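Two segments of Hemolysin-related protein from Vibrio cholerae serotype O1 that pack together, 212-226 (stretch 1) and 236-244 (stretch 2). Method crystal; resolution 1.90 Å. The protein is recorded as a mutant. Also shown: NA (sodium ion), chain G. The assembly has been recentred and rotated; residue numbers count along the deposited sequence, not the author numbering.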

# COMPACT_ATOMS: atom_id res chain seq x y z
N LEU A 212 17.56 14.39 -5.71
CA LEU A 212 16.67 15.22 -4.91
C LEU A 212 17.12 15.30 -3.46
O LEU A 212 17.34 16.40 -2.94
CB LEU A 212 15.23 14.71 -4.98
CG LEU A 212 14.53 14.90 -6.33
CD1 LEU A 212 13.18 14.20 -6.32
CD2 LEU A 212 14.36 16.38 -6.66
N TRP A 213 17.23 14.17 -2.77
CA TRP A 213 17.74 14.16 -1.41
C TRP A 213 18.21 12.75 -1.08
O TRP A 213 17.98 11.80 -1.83
CB TRP A 213 16.69 14.63 -0.41
CG TRP A 213 15.35 13.95 -0.44
CD1 TRP A 213 14.20 14.44 -0.97
CD2 TRP A 213 15.02 12.67 0.13
NE1 TRP A 213 13.17 13.55 -0.77
CE2 TRP A 213 13.65 12.46 -0.10
CE3 TRP A 213 15.75 11.69 0.81
CZ2 TRP A 213 12.99 11.30 0.32
CZ3 TRP A 213 15.10 10.54 1.23
CH2 TRP A 213 13.73 10.35 0.98
N GLN A 214 18.86 12.64 0.07
CA GLN A 214 19.47 11.38 0.47
C GLN A 214 19.41 11.25 1.98
O GLN A 214 19.82 12.17 2.69
CB GLN A 214 20.91 11.31 -0.02
CG GLN A 214 21.60 10.00 0.24
CD GLN A 214 22.89 9.89 -0.54
OE1 GLN A 214 22.89 9.93 -1.77
NE2 GLN A 214 24.01 9.80 0.18
N TYR A 215 18.89 10.13 2.46
CA TYR A 215 18.90 9.83 3.88
C TYR A 215 20.27 9.28 4.26
O TYR A 215 20.72 8.28 3.69
CB TYR A 215 17.81 8.82 4.22
CG TYR A 215 17.76 8.46 5.69
CD1 TYR A 215 17.51 9.43 6.65
CD2 TYR A 215 17.96 7.16 6.12
CE1 TYR A 215 17.47 9.12 7.99
CE2 TYR A 215 17.92 6.83 7.47
CZ TYR A 215 17.67 7.83 8.39
OH TYR A 215 17.62 7.54 9.73
N GLN A 216 20.92 9.92 5.22
CA GLN A 216 22.24 9.50 5.68
C GLN A 216 22.08 8.37 6.68
O GLN A 216 21.53 8.56 7.77
CB GLN A 216 23.00 10.68 6.29
N ALA A 217 22.54 7.18 6.31
CA ALA A 217 22.48 6.01 7.16
C ALA A 217 23.89 5.49 7.42
O ALA A 217 24.86 5.91 6.78
CB ALA A 217 21.63 4.91 6.51
N ASN A 218 23.99 4.56 8.36
CA ASN A 218 25.28 4.01 8.77
C ASN A 218 25.70 2.80 7.95
O ASN A 218 26.81 2.30 8.14
CB ASN A 218 25.21 3.66 10.26
CG ASN A 218 24.85 4.87 11.13
OD1 ASN A 218 23.89 4.84 11.91
ND2 ASN A 218 25.62 5.93 10.98
N ASP A 219 24.84 2.32 7.06
CA ASP A 219 25.14 1.19 6.18
C ASP A 219 24.11 1.23 5.06
O ASP A 219 23.24 2.11 5.03
CB ASP A 219 25.11 -0.14 6.95
CG ASP A 219 26.02 -1.22 6.34
OD1 ASP A 219 26.35 -1.16 5.13
OD2 ASP A 219 26.39 -2.15 7.09
N THR A 220 24.20 0.27 4.15
CA THR A 220 23.29 0.20 3.01
C THR A 220 21.84 0.20 3.46
O THR A 220 21.46 -0.53 4.38
CB THR A 220 23.58 -1.08 2.20
OG1 THR A 220 24.95 -1.08 1.79
CG2 THR A 220 22.68 -1.17 0.98
N VAL A 221 21.02 1.01 2.79
CA VAL A 221 19.58 1.01 3.01
C VAL A 221 18.98 -0.05 2.08
O VAL A 221 19.17 0.00 0.86
CB VAL A 221 18.96 2.39 2.74
CG1 VAL A 221 17.46 2.35 2.93
CG2 VAL A 221 19.59 3.45 3.64
N TRP A 222 18.25 -0.99 2.66
CA TRP A 222 17.67 -2.11 1.93
C TRP A 222 16.22 -1.77 1.57
O TRP A 222 16.00 -0.67 1.04
CB TRP A 222 17.87 -3.39 2.74
CG TRP A 222 19.23 -3.99 2.54
CD1 TRP A 222 20.42 -3.47 2.93
CD2 TRP A 222 19.52 -5.25 1.91
NE1 TRP A 222 21.44 -4.32 2.57
CE2 TRP A 222 20.91 -5.42 1.95
CE3 TRP A 222 18.73 -6.23 1.31
CZ2 TRP A 222 21.54 -6.54 1.41
CZ3 TRP A 222 19.36 -7.35 0.78
CH2 TRP A 222 20.75 -7.49 0.83
N PHE A 223 15.25 -2.62 1.85
CA PHE A 223 13.92 -2.46 1.27
C PHE A 223 13.14 -1.38 2.00
O PHE A 223 13.36 -1.08 3.18
CB PHE A 223 13.17 -3.79 1.30
CG PHE A 223 13.82 -4.84 0.44
CD1 PHE A 223 13.62 -4.84 -0.93
CD2 PHE A 223 14.64 -5.81 0.99
CE1 PHE A 223 14.22 -5.80 -1.73
CE2 PHE A 223 15.25 -6.76 0.19
CZ PHE A 223 15.03 -6.75 -1.17
N SER A 224 12.21 -0.78 1.27
CA SER A 224 11.39 0.30 1.76
C SER A 224 9.93 0.02 1.42
O SER A 224 9.61 -0.82 0.57
CB SER A 224 11.83 1.64 1.16
OG SER A 224 11.71 1.62 -0.25
N SER A 225 9.07 0.73 2.13
CA SER A 225 7.63 0.71 1.95
C SER A 225 7.15 2.15 1.92
O SER A 225 7.72 3.02 2.58
CB SER A 225 6.92 -0.03 3.10
OG SER A 225 7.41 -1.35 3.28
N VAL A 226 6.08 2.40 1.17
CA VAL A 226 5.42 3.70 1.18
C VAL A 226 4.03 3.51 1.76
O VAL A 226 3.38 2.49 1.50
CB VAL A 226 5.38 4.33 -0.23
CG1 VAL A 226 4.62 3.46 -1.20
CG2 VAL A 226 4.78 5.73 -0.17
N GLU A 236 4.54 8.77 3.29
CA GLU A 236 5.68 8.52 4.16
C GLU A 236 6.40 7.28 3.67
O GLU A 236 5.83 6.43 2.99
CB GLU A 236 5.24 8.35 5.62
CG GLU A 236 4.98 9.66 6.36
CD GLU A 236 3.61 10.25 6.09
OE1 GLU A 236 2.60 9.51 6.19
OE2 GLU A 236 3.53 11.46 5.78
N LEU A 237 7.68 7.19 4.02
CA LEU A 237 8.58 6.16 3.53
C LEU A 237 9.17 5.43 4.73
O LEU A 237 9.72 6.06 5.63
CB LEU A 237 9.68 6.79 2.68
CG LEU A 237 10.57 5.93 1.80
CD1 LEU A 237 9.76 5.22 0.72
CD2 LEU A 237 11.64 6.82 1.16
N VAL A 238 9.03 4.10 4.75
CA VAL A 238 9.62 3.26 5.79
C VAL A 238 10.85 2.58 5.20
O VAL A 238 10.77 1.98 4.13
CB VAL A 238 8.61 2.21 6.29
CG1 VAL A 238 9.19 1.47 7.49
CG2 VAL A 238 7.29 2.85 6.64
N VAL A 239 11.98 2.66 5.91
CA VAL A 239 13.24 2.13 5.42
C VAL A 239 13.90 1.28 6.49
O VAL A 239 13.78 1.55 7.69
CB VAL A 239 14.19 3.26 4.96
CG1 VAL A 239 13.54 4.11 3.88
CG2 VAL A 239 14.62 4.13 6.15
N SER A 240 14.64 0.26 6.04
CA SER A 240 15.37 -0.66 6.91
C SER A 240 16.85 -0.65 6.56
O SER A 240 17.21 -0.73 5.38
CB SER A 240 14.83 -2.10 6.78
OG SER A 240 13.55 -2.24 7.36
N VAL A 241 17.70 -0.57 7.58
CA VAL A 241 19.15 -0.74 7.43
C VAL A 241 19.55 -1.96 8.25
O VAL A 241 19.55 -1.89 9.48
CB VAL A 241 19.90 0.51 7.91
CG1 VAL A 241 21.41 0.32 7.77
CG2 VAL A 241 19.45 1.74 7.14
N PRO A 242 19.89 -3.09 7.62
CA PRO A 242 20.16 -4.30 8.41
C PRO A 242 21.54 -4.34 9.03
O PRO A 242 21.73 -4.93 10.10
CB PRO A 242 19.97 -5.43 7.39
CG PRO A 242 20.22 -4.80 6.06
CD PRO A 242 19.76 -3.37 6.18
N ALA A 243 22.51 -3.72 8.37
CA ALA A 243 23.90 -3.78 8.82
C ALA A 243 24.31 -5.23 9.04
O ALA A 243 23.93 -6.11 8.25
CB ALA A 243 24.07 -2.95 10.10
N SER A 244 25.08 -5.52 10.08
CA SER A 244 25.51 -6.88 10.35
C SER A 244 25.47 -7.14 11.85
O SER A 244 25.40 -6.22 12.66
CB SER A 244 26.92 -7.14 9.81
OG SER A 244 27.87 -6.51 10.66
NA NA G . 1.00 11.42 5.28
O HOH W 1 22.82 -2.52 5.80

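The two segments pack as an antiparallel pair, the short strand 224-226 running against strand 236-241 at 165° between their directions, and the loop that precedes it folding back over the apolar side chains of the second segment. Together they bury 723 Å² of surface.

At the start of stretch 1, Leu212 and Gln214 lie out of reach, whereas Trp213 makes contact through the far end of its indole. With chi1 in the p well, the side chain brings Trp213 CH2 to 4.1 Å from Leu237 CD2, which sits at the ring edge, near the ring plane. Tyr215, extended with chi1 t, points toward stretch 2 and lays Tyr215 CE2 4.5 Å from Val239 CG2, while its hydroxyl is satisfied elsewhere in the structure. Ala217 also points toward stretch 2, and Ala217 CB lies 3.9 Å from Val241 CG2; a methyl group is enough to reach this valine.

Asp219 is exposed and points toward stretch 2. Asp219 OD1 accepts a hydrogen bond of 2.8 Å from Thr220 N, while Asp219 OD2 approaches Ala243 CA at 3.4 Å. The Asp219 backbone N, by contrast, is buried by the contact without a partner. Thr220 contributes mainly through its carbonyl: Thr220 O lies 3.5 Å from Val241 CG1 and accepts a 2.8 Å hydrogen bond from a water O, which in turn accepts one of 2.9 Å from Ala243 N. The water thus links the two backbones.

Val221 is buried and matches the branched side chains of stretch 2, with Val221 CG1 4.0 Å from Val239 CB and Val221 CG2 3.9 Å from Val241 CG2. Val241, which loses 74 Å² to stretch 1, contacts Ala217, Asp219, Thr220 and Val221. Direct backbone pairing begins at Trp222, where Trp222 N donates to Ser240 O at 2.9 Å and 163°. Its CA-to-CB bond points toward stretch 2, and the indole receives Pro242 over one face: Pro242 CG stands 3.7 Å from the centroid of the Trp222 five-membered ring, 23° off the normal, a CH-pi contact suited to the flat aromatic surface and the compact pyrrolidine. Phe223 turns its side chain away and takes part through its carbonyl, Phe223 O accepting a weak hydrogen bond of 3.4 Å from Ser240 N.

From Ser224 the pairing is regular. Ser224 faces Val239 in a non-hydrogen-bonded pair, and its small side chain fits beside valine and leucine, with Ser224 CB 4.1 Å from Val239 CG1 and 4.2 Å from Leu237 CD1. Ser224 CA also makes a 3.0 Å CA-H...O contact with Val238 O. Ser225 and Val238 form the hydrogen-bonded pair: Ser225 N donates to Val238 O at 2.9 Å, and Val238 N returns a nearly straight bond to Ser225 O at 2.8 Å. Their side chains share the face opposite that of Ser224 and Val239. Val226 pairs with Leu237, and Val226 CA lies 3.3 Å from Glu236 O, while the Glu236 carboxylate leads away to bind the sodium ion.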